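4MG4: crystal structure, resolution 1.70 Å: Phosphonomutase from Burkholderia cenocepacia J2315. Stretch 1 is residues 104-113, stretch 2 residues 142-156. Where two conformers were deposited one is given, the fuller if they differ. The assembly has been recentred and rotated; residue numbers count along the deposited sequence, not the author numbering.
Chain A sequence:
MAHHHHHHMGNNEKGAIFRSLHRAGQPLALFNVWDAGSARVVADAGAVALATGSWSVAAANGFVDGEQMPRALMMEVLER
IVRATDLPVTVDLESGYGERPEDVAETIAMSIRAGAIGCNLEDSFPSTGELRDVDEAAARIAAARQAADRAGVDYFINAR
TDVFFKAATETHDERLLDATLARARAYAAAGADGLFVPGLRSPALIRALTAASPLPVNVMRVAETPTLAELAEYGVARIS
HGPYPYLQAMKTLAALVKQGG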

# COMPACT_ATOMS: atom_id res chain seq x y z
N VAL A 104 -27.52 3.08 -2.33
CA VAL A 104 -26.66 3.52 -1.24
C VAL A 104 -26.92 2.64 0.00
O VAL A 104 -26.02 2.32 0.76
CB VAL A 104 -26.93 5.00 -0.95
CG1 VAL A 104 -26.15 5.45 0.29
CG2 VAL A 104 -26.58 5.87 -2.13
N ALA A 105 -28.17 2.27 0.27
CA ALA A 105 -28.45 1.38 1.41
C ALA A 105 -27.69 0.08 1.29
O ALA A 105 -27.12 -0.39 2.28
CB ALA A 105 -29.93 1.10 1.51
N GLU A 106 -27.67 -0.50 0.08
CA GLU A 106 -26.91 -1.74 -0.17
C GLU A 106 -25.42 -1.52 0.13
O GLU A 106 -24.77 -2.33 0.75
CB GLU A 106 -27.09 -2.24 -1.60
CG GLU A 106 -26.29 -3.49 -1.94
CD GLU A 106 -26.58 -4.05 -3.35
OE1 GLU A 106 -27.75 -4.23 -3.71
OE2 GLU A 106 -25.62 -4.34 -4.10
N THR A 107 -24.87 -0.43 -0.31
CA THR A 107 -23.47 -0.11 -0.04
C THR A 107 -23.18 -0.07 1.46
O THR A 107 -22.21 -0.62 1.95
CB THR A 107 -23.08 1.21 -0.73
OG1 THR A 107 -23.19 1.06 -2.15
CG2 THR A 107 -21.64 1.63 -0.38
N ILE A 108 -24.01 0.64 2.22
CA ILE A 108 -23.82 0.71 3.65
C ILE A 108 -23.95 -0.67 4.28
O ILE A 108 -23.16 -1.08 5.13
CB ILE A 108 -24.89 1.63 4.30
CG1 ILE A 108 -24.68 3.02 3.77
CG2 ILE A 108 -25.00 1.41 5.82
CD1 ILE A 108 -23.58 3.65 4.37
N ALA A 109 -24.94 -1.43 3.85
CA ALA A 109 -25.13 -2.77 4.37
C ALA A 109 -23.92 -3.62 4.07
O ALA A 109 -23.52 -4.40 4.92
CB ALA A 109 -26.40 -3.45 3.79
N MET A 110 -23.34 -3.48 2.89
CA MET A 110 -22.10 -4.20 2.59
C MET A 110 -20.92 -3.76 3.47
O MET A 110 -20.10 -4.59 3.86
CB MET A 110 -21.79 -4.10 1.12
CG MET A 110 -22.93 -4.69 0.36
SD MET A 110 -22.78 -6.48 0.24
CE MET A 110 -23.00 -7.48 1.65
N SER A 111 -20.83 -2.47 3.79
CA SER A 111 -19.76 -1.98 4.65
C SER A 111 -19.85 -2.61 6.02
O SER A 111 -18.84 -2.90 6.63
CB SER A 111 -19.74 -0.45 4.72
OG SER A 111 -20.77 0.04 5.60
N ILE A 112 -21.07 -2.83 6.50
CA ILE A 112 -21.32 -3.42 7.81
C ILE A 112 -20.91 -4.89 7.79
O ILE A 112 -20.23 -5.38 8.72
CB ILE A 112 -22.81 -3.23 8.20
CG1 ILE A 112 -23.05 -1.73 8.54
CG2 ILE A 112 -23.14 -4.08 9.38
CD1 ILE A 112 -24.48 -1.31 8.62
N ARG A 113 -21.31 -5.58 6.72
CA ARG A 113 -20.91 -6.98 6.49
C ARG A 113 -19.38 -7.14 6.44
O ARG A 113 -18.83 -8.14 6.97
CB ARG A 113 -21.57 -7.55 5.24
CG ARG A 113 -23.05 -7.62 5.45
CD ARG A 113 -23.77 -7.82 4.14
NE ARG A 113 -25.21 -7.73 4.31
CZ ARG A 113 -26.07 -7.14 3.50
NH1 ARG A 113 -25.73 -6.59 2.34
NH2 ARG A 113 -27.35 -7.13 3.88
N ALA A 142 -30.82 8.87 4.72
CA ALA A 142 -31.90 8.13 5.37
C ALA A 142 -31.90 6.68 5.00
O ALA A 142 -32.11 5.82 5.86
CB ALA A 142 -33.24 8.78 5.03
N ALA A 143 -31.63 6.38 3.74
CA ALA A 143 -31.54 4.96 3.30
C ALA A 143 -30.37 4.24 4.02
O ALA A 143 -30.49 3.07 4.42
CB ALA A 143 -31.38 4.92 1.79
N ALA A 144 -29.25 4.94 4.17
CA ALA A 144 -28.10 4.43 4.89
C ALA A 144 -28.46 4.14 6.37
O ALA A 144 -28.07 3.13 6.94
CB ALA A 144 -26.91 5.43 4.79
N ARG A 145 -29.16 5.04 7.03
CA ARG A 145 -29.55 4.91 8.43
C ARG A 145 -30.44 3.70 8.57
O ARG A 145 -30.28 2.86 9.46
CB ARG A 145 -30.29 6.15 8.90
CG ARG A 145 -30.98 6.07 10.25
CD ARG A 145 -30.00 6.32 11.38
NE ARG A 145 -29.01 5.29 11.59
CZ ARG A 145 -27.72 5.52 11.92
NH1 ARG A 145 -27.20 6.76 11.91
NH2 ARG A 145 -26.93 4.49 12.18
N GLN A 146 -31.37 3.58 7.63
CA GLN A 146 -32.29 2.46 7.67
C GLN A 146 -31.57 1.12 7.52
O GLN A 146 -31.90 0.16 8.24
CB GLN A 146 -33.44 2.68 6.68
CG GLN A 146 -34.38 1.51 6.60
CD GLN A 146 -35.50 1.79 5.61
OE1 GLN A 146 -35.26 1.96 4.40
NE2 GLN A 146 -36.70 1.87 6.12
N ALA A 147 -30.59 1.04 6.61
CA ALA A 147 -29.81 -0.13 6.41
C ALA A 147 -29.04 -0.49 7.69
O ALA A 147 -28.99 -1.64 8.11
CB ALA A 147 -28.86 0.05 5.24
N ALA A 148 -28.41 0.51 8.30
CA ALA A 148 -27.71 0.25 9.56
C ALA A 148 -28.66 -0.19 10.69
O ALA A 148 -28.31 -1.07 11.47
CB ALA A 148 -26.93 1.50 9.98
N ASP A 149 -29.82 0.43 10.76
CA ASP A 149 -30.80 0.14 11.81
C ASP A 149 -31.33 -1.27 11.63
O ASP A 149 -31.43 -2.03 12.59
CB ASP A 149 -31.93 1.16 11.78
CG ASP A 149 -31.53 2.52 12.31
OD1 ASP A 149 -30.39 2.74 12.80
OD2 ASP A 149 -32.38 3.42 12.25
N ARG A 150 -31.58 -1.66 10.38
CA ARG A 150 -32.00 -3.06 10.09
C ARG A 150 -30.96 -4.12 10.46
O ARG A 150 -31.31 -5.22 10.92
CB ARG A 150 -32.32 -3.21 8.62
CG ARG A 150 -33.62 -2.56 8.22
CD ARG A 150 -34.01 -3.05 6.83
NE ARG A 150 -33.03 -2.65 5.81
CZ ARG A 150 -33.20 -1.65 4.94
NH1 ARG A 150 -34.32 -0.96 4.93
NH2 ARG A 150 -32.26 -1.38 4.04
N ALA A 151 -29.68 -3.79 10.29
CA ALA A 151 -28.58 -4.64 10.72
C ALA A 151 -28.43 -4.75 12.26
O ALA A 151 -27.70 -5.61 12.75
CB ALA A 151 -27.27 -4.15 10.10
N GLY A 152 -29.09 -3.88 13.00
CA GLY A 152 -29.05 -3.89 14.46
C GLY A 152 -27.69 -3.48 14.97
O GLY A 152 -27.27 -3.91 16.04
N VAL A 153 -26.98 -2.65 14.21
CA VAL A 153 -25.65 -2.27 14.62
C VAL A 153 -25.55 -0.80 15.04
O VAL A 153 -26.31 0.04 14.54
CB VAL A 153 -24.60 -2.53 13.52
CG1 VAL A 153 -24.40 -4.03 13.28
CG2 VAL A 153 -24.94 -1.82 12.23
N ASP A 154 -24.59 -0.52 15.91
CA ASP A 154 -24.23 0.86 16.36
C ASP A 154 -23.22 1.38 15.32
O ASP A 154 -22.06 0.94 15.27
CB ASP A 154 -23.62 0.78 17.74
CG ASP A 154 -23.47 2.11 18.42
OD1 ASP A 154 -23.54 3.14 17.76
OD2 ASP A 154 -23.28 2.08 19.68
N TYR A 155 -23.71 2.24 14.44
CA TYR A 155 -22.99 2.61 13.21
C TYR A 155 -23.06 4.10 12.99
O TYR A 155 -24.15 4.69 13.06
CB TYR A 155 -23.62 1.92 12.01
CG TYR A 155 -22.93 2.08 10.67
CD1 TYR A 155 -21.97 1.19 10.24
CD2 TYR A 155 -23.26 3.10 9.81
CE1 TYR A 155 -21.37 1.32 8.96
CE2 TYR A 155 -22.72 3.21 8.53
CZ TYR A 155 -21.75 2.32 8.12
OH TYR A 155 -21.17 2.39 6.86
N PHE A 156 -21.91 4.71 12.78
CA PHE A 156 -21.78 6.17 12.75
C PHE A 156 -21.74 6.66 11.29
O PHE A 156 -20.74 6.46 10.54
CB PHE A 156 -20.55 6.57 13.54
CG PHE A 156 -20.47 8.03 13.87
CD1 PHE A 156 -20.10 8.97 12.90
CD2 PHE A 156 -20.71 8.47 15.15
CE1 PHE A 156 -20.03 10.33 13.20
CE2 PHE A 156 -20.65 9.84 15.44
CZ PHE A 156 -20.32 10.76 14.47

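Helices pack closely where small residues line one surface and larger side chains fill the space beside them, and this pair from a phosphonomutase illustrates the rule. The two helices run in broadly the same direction, crossing at -39° with their axes 7.9 Å apart at closest approach. Alanine makes this possible: Ala 105 and Ala 144 bring their CA atoms within 4.6 Å, and Ala 105 CB lies 4.0 Å from Ala 147 CB, so backbone nearly meets backbone.

Ile 112 covers the most surface on its helix. With chi1 m and chi2 t, its CD1 reaches Val 153 CG2 at 3.7 Å and Ala 148 CB at 4.0 Å, and it also sits over one face of the Tyr 155 ring, 4.2 Å from the centroid, a CH-pi contact. One turn earlier, Ile 108 sets CG1 3.4 Å from Ala 144 CB, while its CG2 lies 4.0 Å from Tyr 155 CE2.

Tyr 155, past the end of the second helix, suits this buried place because its ring offers apolar surface and its hydroxyl finds a partner. Tyr 155 OH donates to Ser 111 OG at 2.7 Å; Ser 111 OG in turn donates to Ile 108 O, also at 2.7 Å. This relay satisfies a polar group within an otherwise largely apolar contact.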